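Local coordinates for protein enolase from the environmental genome shotgun sequencing of the Sargasso Sea (PDB 2QGY) that is of unknown function but belongs to the enolase superfamily and binds a magnesium ion in its barrel domain, at residues D175-S178 with I179-F183; E189-G192 with D193-L197. One frame throughout, in Å; residues are numbered along the deposited sequence.

How the interactions relate
Both interactions belong to helix 177-191 of the enolase-type barrel domain, and they come in series: interaction 1 forms the helix's first turn, and interaction 2 its end with the loop that runs into strand 197-200. Their centres lie about 18 Å apart and the nearest atoms about 7 Å apart, so they share the helix without touching. Together they mark the start and finish of the helical part of one beta-alpha-beta unit, strand 168-170, helix 177-191, strand 197-200. That last strand ends in D200, which binds the magnesium ion with E226 and E252. The two contacts thus define where the helix starts and where it stops before the metal-bearing strand.

Interaction 1. Residues D175-S178 with I179-F183; sequences DSLS and ISIQF
I179 lays its side chain along S176 and D175 at the start of the helix: CG1 is 3.4 Å from S176 OG, and CD1 reaches on to D175 CB at 4.1 Å. S176 stands at the N-cap, and its OG accepts a weak hydrogen bond, 3.5 Å, from I179 N; chi1 of 68° places OG between the backbone N and the carbonyl carbon of S176, where it meets I179 N and CG1. S180 comes next and grips the carbonyl of S176 twice. Its N donates to S176 O at 2.9 Å, nearly in line with the carbonyl, while its OG donates to the same oxygen at 2.8 Å from 46° above the carbonyl plane. This helix, 177-191, is the helical arm of a beta-alpha-beta unit in the barrel domain, and S180 OG also accepts a hydrogen bond from L174 N in the loop before it. I181 N donates to L177 O at 2.9 Å. Its side chain lies beside that of L177, both pointing the same way, with I181 CG1 3.7 Å from L177 CD1; F213 and V217 of helix 207-217 meet I181 too. Q182 carries the pattern on, its N donating to S178 O at 3.0 Å from above the carbonyl plane, and its NE2 is hydrogen-bonded to E185 OE1.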
loop_
_atom_site.group_PDB
_atom_site.type_symbol
_atom_site.label_atom_id
_atom_site.label_comp_id
_atom_site.label_asym_id
_atom_site.label_seq_id
_atom_site.Cartn_x
_atom_site.Cartn_y
_atom_site.Cartn_z
ATOM N N ASP A 175 -4.237 -24.601 -17.615
ATOM C CA ASP A 175 -3.220 -25.589 -17.228
ATOM C C ASP A 175 -1.966 -25.602 -18.087
ATOM O O ASP A 175 -0.866 -25.803 -17.572
ATOM C CB ASP A 175 -3.815 -27.003 -17.163
ATOM C CG ASP A 175 -4.430 -27.306 -15.816
ATOM O OD1 ASP A 175 -4.529 -26.364 -14.986
ATOM O OD2 ASP A 175 -4.815 -28.483 -15.591
ATOM N N SER A 176 -2.136 -25.395 -19.390
ATOM C CA SER A 176 -1.030 -25.417 -20.325
ATOM C C SER A 176 -1.298 -24.453 -21.476
ATOM O O SER A 176 -2.429 -23.992 -21.654
ATOM C CB SER A 176 -0.837 -26.839 -20.856
ATOM O OG SER A 176 -1.921 -27.235 -21.678
ATOM N N LEU A 177 -0.259 -24.167 -22.260
ATOM C CA LEU A 177 -0.368 -23.262 -23.402
ATOM C C LEU A 177 -1.488 -23.688 -24.337
ATOM O O LEU A 177 -2.337 -22.879 -24.701
ATOM C CB LEU A 177 0.967 -23.149 -24.173
ATOM C CG LEU A 177 0.919 -22.455 -25.549
ATOM C CD1 LEU A 177 0.414 -21.021 -25.440
ATOM C CD2 LEU A 177 2.284 -22.482 -26.249
ATOM N N SER A 178 -1.512 -24.964 -24.717
ATOM C CA SER A 178 -2.468 -25.379 -25.740
ATOM C C SER A 178 -3.913 -25.428 -25.223
ATOM O O SER A 178 -4.852 -25.213 -25.982
ATOM C CB SER A 178 -2.014 -26.669 -26.450
ATOM O OG SER A 178 -2.702 -27.820 -26.009
ATOM N N ILE A 179 -4.086 -25.683 -23.928
ATOM C CA ILE A 179 -5.407 -25.617 -23.304
ATOM C C ILE A 179 -5.872 -24.130 -23.247
ATOM O O ILE A 179 -7.027 -23.814 -23.547
ATOM C CB ILE A 179 -5.393 -26.310 -21.903
ATOM C CG1 ILE A 179 -5.280 -27.848 -22.075
ATOM C CG2 ILE A 179 -6.631 -25.945 -21.112
ATOM C CD1 ILE A 179 -4.967 -28.625 -20.781
ATOM N N SER A 180 -4.947 -23.236 -22.919
ATOM C CA SER A 180 -5.195 -21.777 -22.898
ATOM C C SER A 180 -5.631 -21.253 -24.263
ATOM O O SER A 180 -6.613 -20.516 -24.381
ATOM C CB SER A 180 -3.932 -21.043 -22.439
ATOM O OG SER A 180 -3.529 -21.463 -21.143
ATOM N N ILE A 181 -4.911 -21.662 -25.307
ATOM C CA ILE A 181 -5.216 -21.242 -26.679
ATOM C C ILE A 181 -6.554 -21.807 -27.186
ATOM O O ILE A 181 -7.352 -21.069 -27.782
ATOM C CB ILE A 181 -4.024 -21.565 -27.649
ATOM C CG1 ILE A 181 -2.784 -20.754 -27.270
ATOM C CG2 ILE A 181 -4.406 -21.315 -29.105
ATOM C CD1 ILE A 181 -2.912 -19.213 -27.500
ATOM N N GLN A 182 -6.792 -23.103 -26.939
ATOM C CA GLN A 182 -8.075 -23.750 -27.237
ATOM C C GLN A 182 -9.239 -22.974 -26.661
ATOM O O GLN A 182 -10.259 -22.762 -27.326
ATOM C CB GLN A 182 -8.122 -25.185 -26.692
ATOM C CG GLN A 182 -7.836 -26.240 -27.739
ATOM C CD GLN A 182 -8.439 -25.895 -29.096
ATOM O OE1 GLN A 182 -9.667 -25.862 -29.257
ATOM N NE2 GLN A 182 -7.572 -25.612 -30.075
ATOM N N PHE A 183 -9.065 -22.547 -25.417
ATOM C CA PHE A 183 -10.047 -21.720 -24.751
ATOM C C PHE A 183 -10.297 -20.410 -25.501
ATOM O O PHE A 183 -11.450 -20.062 -25.740
ATOM C CB PHE A 183 -9.636 -21.473 -23.300
ATOM C CG PHE A 183 -10.624 -20.658 -22.528
ATOM C CD1 PHE A 183 -11.991 -20.943 -22.592
ATOM C CD2 PHE A 183 -10.201 -19.582 -21.754
ATOM C CE1 PHE A 183 -12.920 -20.182 -21.887
ATOM C CE2 PHE A 183 -11.117 -18.817 -21.043
ATOM C CZ PHE A 183 -12.481 -19.103 -21.110
#

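Interaction 2. Residues E189-G192 with D193-L197; sequences EIVG and DELPL
L195 brings one branch of its side chain over V191: CD2 sits 3.7 Å from V191 CB and 4.1 Å from V191 CG1, and the two side chains cross at about a right angle. The contact spans the alpha-to-beta turn of a beta-alpha-beta unit in the barrel domain, where helix 177-191 stops at V191 and the chain doubles back towards strand 197-200. With CG anti to the backbone N (chi1 -171°), L195 directs its CD2 methyl back across the turn to V191, the last helical residue. I168 of strand 168-170 touches both side chains, and V191 also meets I157 and Y161 of helix 150-162, so this small apolar patch joins the helix end to the neighbouring strand and helix.

G192 makes the break. Its phi of +88° takes the chain out of the helix, a conformation suited to glycine, which has no side chain to press on the carbonyl oxygen of V191. D193 follows, and its side chain touches R188, five residues earlier in helix 177-191. The guanidinium nitrogen NH1 of R188 donates to both G192 O and L195 O, tying the two carbonyls of the turn to the helix.

Beyond L195 the chain straightens: P196 pairs through its backbone with I168, and L197 with Y223. Inside the bend, a water molecule bridges the backbone of V191 and L195. It donates to V191 O at 2.6 Å and accepts a weak bond from L195 N at 3.2 Å.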
loop_
_atom_site.group_PDB
_atom_site.type_symbol
_atom_site.label_atom_id
_atom_site.label_comp_id
_atom_site.label_asym_id
_atom_site.label_seq_id
_atom_site.Cartn_x
_atom_site.Cartn_y
_atom_site.Cartn_z
ATOM N N GLU A 189 -15.067 -18.225 -31.406
ATOM C CA GLU A 189 -16.098 -18.884 -32.209
ATOM C C GLU A 189 -17.511 -18.558 -31.744
ATOM O O GLU A 189 -18.432 -18.448 -32.551
ATOM C CB GLU A 189 -15.900 -20.395 -32.195
ATOM C CG GLU A 189 -16.584 -21.069 -33.356
ATOM C CD GLU A 189 -17.385 -22.280 -32.947
ATOM O OE1 GLU A 189 -16.857 -23.109 -32.166
ATOM O OE2 GLU A 189 -18.543 -22.398 -33.419
ATOM N N ILE A 190 -17.672 -18.419 -30.435
ATOM C CA ILE A 190 -18.944 -18.061 -29.834
ATOM C C ILE A 190 -19.314 -16.610 -30.117
ATOM O O ILE A 190 -20.466 -16.312 -30.442
ATOM C CB ILE A 190 -18.901 -18.287 -28.293
ATOM C CG1 ILE A 190 -18.653 -19.769 -27.978
ATOM C CG2 ILE A 190 -20.168 -17.762 -27.628
ATOM C CD1 ILE A 190 -18.477 -20.073 -26.504
ATOM N N VAL A 191 -18.328 -15.716 -30.008
ATOM C CA VAL A 191 -18.584 -14.278 -30.019
ATOM C C VAL A 191 -18.390 -13.657 -31.407
ATOM O O VAL A 191 -18.891 -12.568 -31.681
ATOM C CB VAL A 191 -17.740 -13.512 -28.915
ATOM C CG1 VAL A 191 -17.954 -14.148 -27.534
ATOM C CG2 VAL A 191 -16.251 -13.465 -29.256
ATOM N N GLY A 192 -17.677 -14.360 -32.280
ATOM C CA GLY A 192 -17.456 -13.866 -33.626
ATOM C C GLY A 192 -16.224 -12.993 -33.683
ATOM O O GLY A 192 -15.597 -12.730 -32.657
ATOM N N ASP A 193 -15.882 -12.524 -34.879
ATOM C CA ASP A 193 -14.622 -11.806 -35.068
ATOM C C ASP A 193 -14.680 -10.315 -34.734
ATOM O O ASP A 193 -13.634 -9.676 -34.608
ATOM C CB ASP A 193 -14.085 -11.998 -36.498
ATOM C CG ASP A 193 -13.629 -13.409 -36.762
ATOM O OD1 ASP A 193 -12.900 -13.982 -35.928
ATOM O OD2 ASP A 193 -13.996 -13.950 -37.824
ATOM N N GLU A 194 -15.882 -9.765 -34.593
ATOM C CA GLU A 194 -16.020 -8.324 -34.425
ATOM C C GLU A 194 -15.959 -7.868 -32.970
ATOM O O GLU A 194 -15.537 -6.738 -32.698
ATOM C CB GLU A 194 -17.286 -7.814 -35.112
ATOM C CG GLU A 194 -17.139 -7.729 -36.635
ATOM C CD GLU A 194 -18.233 -8.466 -37.407
ATOM O OE1 GLU A 194 -19.233 -8.937 -36.796
ATOM O OE2 GLU A 194 -18.078 -8.575 -38.651
ATOM N N LEU A 195 -16.344 -8.746 -32.045
ATOM C CA LEU A 195 -16.497 -8.338 -30.642
ATOM C C LEU A 195 -15.154 -8.140 -29.949
ATOM O O LEU A 195 -14.276 -9.000 -30.014
ATOM C CB LEU A 195 -17.345 -9.333 -29.837
ATOM C CG LEU A 195 -17.756 -8.890 -28.412
ATOM C CD1 LEU A 195 -18.777 -7.718 -28.419
ATOM C CD2 LEU A 195 -18.266 -10.057 -27.574
ATOM N N PRO A 196 -14.990 -6.987 -29.295
ATOM C CA PRO A 196 -13.797 -6.849 -28.455
ATOM C C PRO A 196 -13.670 -8.006 -27.477
ATOM O O PRO A 196 -14.602 -8.279 -26.715
ATOM C CB PRO A 196 -14.030 -5.518 -27.748
ATOM C CG PRO A 196 -14.830 -4.719 -28.769
ATOM C CD PRO A 196 -15.782 -5.739 -29.337
ATOM N N LEU A 197 -12.550 -8.723 -27.560
ATOM C CA LEU A 197 -12.262 -9.791 -26.632
ATOM C C LEU A 197 -11.007 -9.388 -25.862
ATOM O O LEU A 197 -9.902 -9.372 -26.404
ATOM C CB LEU A 197 -12.057 -11.133 -27.347
ATOM C CG LEU A 197 -11.648 -12.337 -26.506
ATOM C CD1 LEU A 197 -12.733 -12.701 -25.463
ATOM C CD2 LEU A 197 -11.353 -13.536 -27.429
HETATM O O HOH W 1 -18.751 -10.428 -33.202
#